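PDB 3BOQ: transcriptional regulator, MarR family from Silicibacter pomeroyi DSS-3, which probably binds DNA as a winged helix-turn-helix transcription factor of the MarR family, pairing with a second copy of itself. Local coordinates for residues 26-29 against 30-34; 49-52 against 53-57; 135-138 against 139-143. All coordinates share one frame; numbering follows the deposited sequence.

Interaction 1 of 3, residues 26-29 against 30-34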
# COMPACT_ATOMS: atom_id res chain seq x y z
N ARG B 26 7.91 1.28 1.48
CA ARG B 26 8.29 1.97 2.72
C ARG B 26 7.38 3.18 2.98
O ARG B 26 6.83 3.31 4.06
CB ARG B 26 9.74 2.45 2.68
CG ARG B 26 10.78 1.44 3.01
CD ARG B 26 12.13 1.76 2.35
NE ARG B 26 13.15 0.74 2.62
CZ ARG B 26 14.13 0.39 1.77
NH1 ARG B 26 14.23 0.96 0.57
NH2 ARG B 26 15.00 -0.56 2.10
N LEU B 27 7.22 4.07 2.01
CA LEU B 27 6.45 5.28 2.28
C LEU B 27 4.98 4.85 2.43
O LEU B 27 4.32 5.21 3.40
CB LEU B 27 6.64 6.33 1.19
CG LEU B 27 6.02 7.71 1.43
CD1 LEU B 27 6.54 8.32 2.70
CD2 LEU B 27 6.29 8.66 0.27
N HIS B 28 4.50 4.03 1.51
CA HIS B 28 3.13 3.58 1.59
C HIS B 28 2.79 2.99 2.97
O HIS B 28 1.79 3.39 3.57
CB HIS B 28 2.81 2.56 0.51
CG HIS B 28 1.44 1.99 0.65
ND1 HIS B 28 1.17 0.91 1.46
CD2 HIS B 28 0.25 2.36 0.11
CE1 HIS B 28 -0.12 0.61 1.38
NE2 HIS B 28 -0.69 1.48 0.57
N GLY B 29 3.61 2.06 3.46
CA GLY B 29 3.43 1.46 4.78
C GLY B 29 3.52 2.40 5.98
O GLY B 29 2.74 2.26 6.94
N LEU B 30 4.49 3.33 5.94
CA LEU B 30 4.72 4.30 7.01
C LEU B 30 3.54 5.26 7.12
O LEU B 30 3.20 5.73 8.20
CB LEU B 30 5.96 5.14 6.72
CG LEU B 30 7.24 5.10 7.55
CD1 LEU B 30 8.05 6.35 7.26
CD2 LEU B 30 6.95 4.99 9.04
N VAL B 31 2.94 5.62 5.99
CA VAL B 31 1.84 6.56 5.99
C VAL B 31 0.55 5.81 6.33
O VAL B 31 -0.20 6.24 7.20
CB VAL B 31 1.77 7.37 4.69
CG1 VAL B 31 0.46 8.15 4.57
CG2 VAL B 31 2.98 8.32 4.58
N PHE B 32 0.33 4.66 5.71
CA PHE B 32 -0.93 3.97 5.81
C PHE B 32 -1.24 3.50 7.23
O PHE B 32 -2.34 3.75 7.72
CB PHE B 32 -0.95 2.78 4.85
CG PHE B 32 -2.31 2.19 4.68
CD1 PHE B 32 -3.05 2.48 3.54
CD2 PHE B 32 -2.84 1.37 5.66
CE1 PHE B 32 -4.32 1.95 3.37
CE2 PHE B 32 -4.10 0.83 5.52
CZ PHE B 32 -4.85 1.13 4.36
N GLY B 33 -0.30 2.82 7.89
CA GLY B 33 -0.48 2.33 9.24
C GLY B 33 -0.88 3.39 10.26
O GLY B 33 -1.68 3.14 11.17
N ASP B 34 -0.31 4.58 10.12
CA ASP B 34 -0.50 5.64 11.09
C ASP B 34 -1.73 6.45 10.81
O ASP B 34 -2.46 6.78 11.73
CB ASP B 34 0.69 6.57 11.08
CG ASP B 34 1.69 6.21 12.14
OD1 ASP B 34 1.86 4.99 12.41
OD2 ASP B 34 2.32 7.16 12.68
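His28 and Phe32 sit one turn apart on helix 12-43, their side chains lying next to each other and pointing the same way. In His28 CG is anti to the backbone N (chi1 175°), and Phe32 adopts the same arrangement, which lays both rings alongside one another. The planes are only 25° apart but slid so far that they barely overlap, with centroids 5.4 Å from each other. His28 NE2 comes within 3.9 Å of Phe32 CD1, and Phe32 CB covers one face of the imidazole near its rim. The backbone carries the polar chemistry. Phe32 N donates to His28 O at 2.9 Å. Val31 N reaches Leu27 O at 3.0 Å. Leu30 N is taken up by Arg26 O at the same 3.0 Å. Gly33 N bonds to Gly29 O at 3.2 Å. Four successive carbonyls are thus each matched with an amide four residues on. A second pair with this spacing, Leu27 and Val31, meets through Leu27 CD1 and Val31 CG2 at 4.0 Å, two branched aliphatic groups suited to a face covered by protein. Much of that cover comes from the second subunit: its Met153 lies on Leu27, its Trp21 on Val31, and its own His28 stacks on His28. Val31 also touches Leu127 of helix 110-130 in the same chain. Arg26, at the margin, gives NH1 to Asn23 of the same helix. With these main-chain amides and carbonyls paired inside the helix, the side chains can meet the partner subunit chiefly through apolar and ring contacts.

Interaction 2 of 3, residues 49-52 against 53-57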
# COMPACT_ATOMS: atom_id res chain seq x y z
N LYS B 49 -12.60 2.47 4.77
CA LYS B 49 -13.94 3.06 4.89
C LYS B 49 -14.03 4.51 4.43
O LYS B 49 -14.92 4.88 3.65
CB LYS B 49 -14.41 2.97 6.33
CG LYS B 49 -14.84 1.57 6.77
CD LYS B 49 -15.69 1.63 8.01
CE LYS B 49 -15.96 0.25 8.47
NZ LYS B 49 -16.59 0.28 9.81
N PHE B 50 -13.11 5.32 4.95
CA PHE B 50 -12.98 6.72 4.54
C PHE B 50 -12.83 6.78 3.03
O PHE B 50 -13.53 7.55 2.36
CB PHE B 50 -11.79 7.39 5.25
CG PHE B 50 -11.54 8.79 4.77
CD1 PHE B 50 -12.32 9.84 5.25
CD2 PHE B 50 -10.60 9.05 3.78
CE1 PHE B 50 -12.15 11.15 4.79
CE2 PHE B 50 -10.40 10.36 3.30
CZ PHE B 50 -11.18 11.41 3.82
N ASP B 51 -11.92 5.96 2.48
CA ASP B 51 -11.71 5.88 1.05
C ASP B 51 -13.00 5.63 0.22
O ASP B 51 -13.28 6.39 -0.72
CB ASP B 51 -10.61 4.88 0.72
CG ASP B 51 -10.46 4.63 -0.77
OD1 ASP B 51 -10.54 5.62 -1.55
OD2 ASP B 51 -10.28 3.45 -1.17
N ALA B 52 -13.77 4.60 0.57
CA ALA B 52 -15.08 4.35 -0.06
C ALA B 52 -16.03 5.54 0.02
O ALA B 52 -16.65 5.94 -0.98
CB ALA B 52 -15.73 3.10 0.53
N MSE B 53 -16.15 6.12 1.21
CA MSE B 53 -17.04 7.28 1.42
C MSE B 53 -16.67 8.51 0.59
O MSE B 53 -17.55 9.26 0.16
CB MSE B 53 -17.10 7.64 2.90
CG MSE B 53 -17.68 6.55 3.73
SE MSE B 53 -17.50 6.83 5.66
CE MSE B 53 -18.83 8.31 5.87
N ALA B 54 -15.38 8.71 0.37
CA ALA B 54 -14.88 9.80 -0.44
C ALA B 54 -15.37 9.70 -1.88
O ALA B 54 -15.72 10.71 -2.49
CB ALA B 54 -13.34 9.82 -0.38
N GLN B 55 -15.40 8.48 -2.42
CA GLN B 55 -15.86 8.26 -3.80
C GLN B 55 -17.33 8.57 -3.90
O GLN B 55 -17.76 9.21 -4.85
CB GLN B 55 -15.59 6.83 -4.28
CG GLN B 55 -14.20 6.33 -3.97
CD GLN B 55 -13.10 7.38 -4.20
OE1 GLN B 55 -12.24 7.61 -3.33
NE2 GLN B 55 -13.13 8.04 -5.36
N LEU B 56 -18.09 8.15 -2.89
CA LEU B 56 -19.52 8.41 -2.82
C LEU B 56 -19.84 9.88 -2.58
O LEU B 56 -20.76 10.40 -3.20
CB LEU B 56 -20.20 7.53 -1.77
CG LEU B 56 -19.89 6.02 -1.87
CD1 LEU B 56 -20.36 5.29 -0.64
CD2 LEU B 56 -20.49 5.41 -3.13
N ALA B 57 -19.11 10.55 -1.69
CA ALA B 57 -19.31 11.99 -1.49
C ALA B 57 -19.02 12.80 -2.76
O ALA B 57 -19.68 13.81 -3.00
CB ALA B 57 -18.50 12.52 -0.32
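Met53, present as selenomethionine, sets its CG against the carbonyl oxygen of Lys49, one turn earlier in helix 47-58. That CG is anti to the carbonyl carbon of its own residue (chi1 -63°), which lays it 3.2 Å from Lys49 O. The chain runs straight through chi2 and then bends at chi3, and the side chain touches Leu45, Met91 and Phe116; a long, pliable side chain suits packing among several apolar neighbours. Met53 N also bonds to Lys49 O, at 3.0 Å. Lys49 itself stretches away, extended beyond CG, delivering NZ to a salt bridge with Asp89, and its side chain also touches Arg85 and Leu86. On another side of the helix, Asp51 has CG anti to its backbone N (chi1 173°), and the carboxylate is claimed by main-chain N-H groups: OD1 by Lys73 and OD2 by Val74. An aspartate fits here because its short arm presents two acceptors to adjacent amides. Gln55 bends at chi2 so that its amide returns beside Asp51, the amide and carboxylate planes 63° apart. Alanines keep the helix surface low where other helices pack: Ala52 touches Leu82 and Leu86, and Ala54, whose CB lies 3.4 Å from Asp51 O, touches Phe116. Phe50 points away from the following turn, and its ring stacks with His123 and meets Phe116, both of helix 110-130. Ala54 N bonds to Phe50 O at 3.0 Å, and Leu56 N to Ala52 O. A helix packed on all these neighbours is characteristic of the core of the winged helix-turn-helix domain in MarR regulators.

Interaction 3 of 3, residues 135-138 against 139-143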
# COMPACT_ATOMS: atom_id res chain seq x y z
N SER B 135 9.82 18.34 3.12
CA SER B 135 9.90 19.55 2.35
C SER B 135 8.96 19.55 1.14
O SER B 135 8.74 18.53 0.49
CB SER B 135 11.35 19.76 1.90
OG SER B 135 11.58 18.92 0.82
N ASP B 136 8.42 20.73 0.82
CA ASP B 136 7.63 20.91 -0.38
C ASP B 136 8.34 20.42 -1.62
O ASP B 136 7.73 19.75 -2.43
CB ASP B 136 7.27 22.37 -0.58
CG ASP B 136 6.26 22.88 0.41
OD1 ASP B 136 5.49 22.09 0.97
OD2 ASP B 136 6.18 24.11 0.59
N GLN B 137 9.63 20.76 -1.79
CA GLN B 137 10.38 20.34 -2.98
C GLN B 137 10.41 18.83 -3.15
O GLN B 137 10.15 18.34 -4.24
CB GLN B 137 11.82 20.91 -2.99
CG GLN B 137 12.49 20.82 -4.39
CD GLN B 137 13.97 21.27 -4.45
OE1 GLN B 137 14.55 21.72 -3.47
NE2 GLN B 137 14.56 21.15 -5.63
N ASP B 138 10.74 18.09 -2.10
CA ASP B 138 10.77 16.62 -2.18
C ASP B 138 9.41 16.04 -2.60
O ASP B 138 9.39 15.09 -3.39
CB ASP B 138 11.18 16.00 -0.86
CG ASP B 138 12.67 15.90 -0.70
OD1 ASP B 138 13.42 16.13 -1.68
OD2 ASP B 138 13.12 15.59 0.41
N MSE B 139 8.32 16.62 -2.08
CA MSE B 139 6.96 16.18 -2.38
C MSE B 139 6.58 16.48 -3.83
O MSE B 139 6.05 15.61 -4.51
CB MSE B 139 5.94 16.86 -1.47
CG MSE B 139 5.91 16.32 -0.07
SE MSE B 139 4.34 16.93 0.91
CE MSE B 139 4.90 18.73 1.31
N VAL B 140 6.83 17.72 -4.28
CA VAL B 140 6.64 18.15 -5.67
C VAL B 140 7.47 17.26 -6.63
O VAL B 140 6.95 16.82 -7.65
CB VAL B 140 6.94 19.67 -5.85
CG1 VAL B 140 6.85 20.08 -7.30
CG2 VAL B 140 5.96 20.50 -5.03
N GLU B 141 8.72 16.97 -6.29
CA GLU B 141 9.59 16.16 -7.16
C GLU B 141 9.20 14.67 -7.20
O GLU B 141 9.23 14.08 -8.29
CB GLU B 141 11.07 16.37 -6.84
CG GLU B 141 11.53 17.79 -7.24
CD GLU B 141 12.93 18.15 -6.80
OE1 GLU B 141 13.50 17.47 -5.92
OE2 GLU B 141 13.48 19.13 -7.33
N ALA B 142 8.85 14.09 -6.04
CA ALA B 142 8.31 12.72 -5.96
C ALA B 142 7.05 12.67 -6.82
O ALA B 142 6.91 11.84 -7.71
CB ALA B 142 7.97 12.36 -4.53
N SER B 143 6.14 13.60 -6.59
CA SER B 143 4.93 13.58 -7.32
C SER B 143 5.12 13.73 -8.85
O SER B 143 4.48 12.99 -9.60
CB SER B 143 4.01 14.66 -6.81
OG SER B 143 2.76 14.10 -6.61
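Glu141 OE2 accepts a 2.9 Å hydrogen bond from Gln137 NE2, joining side chains one turn apart near the start of helix 136-153. The N-H...O angle is 145°, and the donor approaches from above the carboxylate plane, 44° out of it. Ser135 is the N-cap of this helix: its OG accepts from Asp138 N at 3.1 Å, so serine, with a short hydroxyl arm, suits the position by satisfying a first-turn amide that has no preceding helical carbonyl to use. Acidic residues are also well placed in this opening turn, where Asp136 and Asp138 would probably interact favourably with the helix dipole. Gln137 has CG anti to the backbone N (chi1 -164°) and is extended beyond it, which brings its amide to the Glu141 carboxylate. Along the backbone, Val140 N meets Asp136 O at 2.9 Å, while Ala142 N bonds to Asp138 O. The opposing subunit covers part of this turn. Arg13 of that subunit makes a salt bridge to Asp136 OD1 and packs on Met139, and Ala145 of the second subunit lies against Ala142, where a small side chain permits close approach. Met139, a selenomethionine, crosses Asp136 at a slant after bending at chi3, which places its CE 3.4 Å from Asp136 OD1.

The three contacts follow one another along the chain: interaction 1 in the long helix 12-43, interaction 2 in the next helix, 47-58, and interaction 3 at the beginning of the last helix, 136-153. Centres of interactions 1 and 3 are about 17 Å apart with nearest atoms about 6 Å away; both touch the second subunit, so the first and last helices both contribute to the dimer interface. Interaction 2 lies about 20 Å from interaction 1 and about 26 Å from interaction 3, centre to centre, and meets no other chain. It belongs to the interior of the probable DNA-binding lobe, while the other two join the subunits.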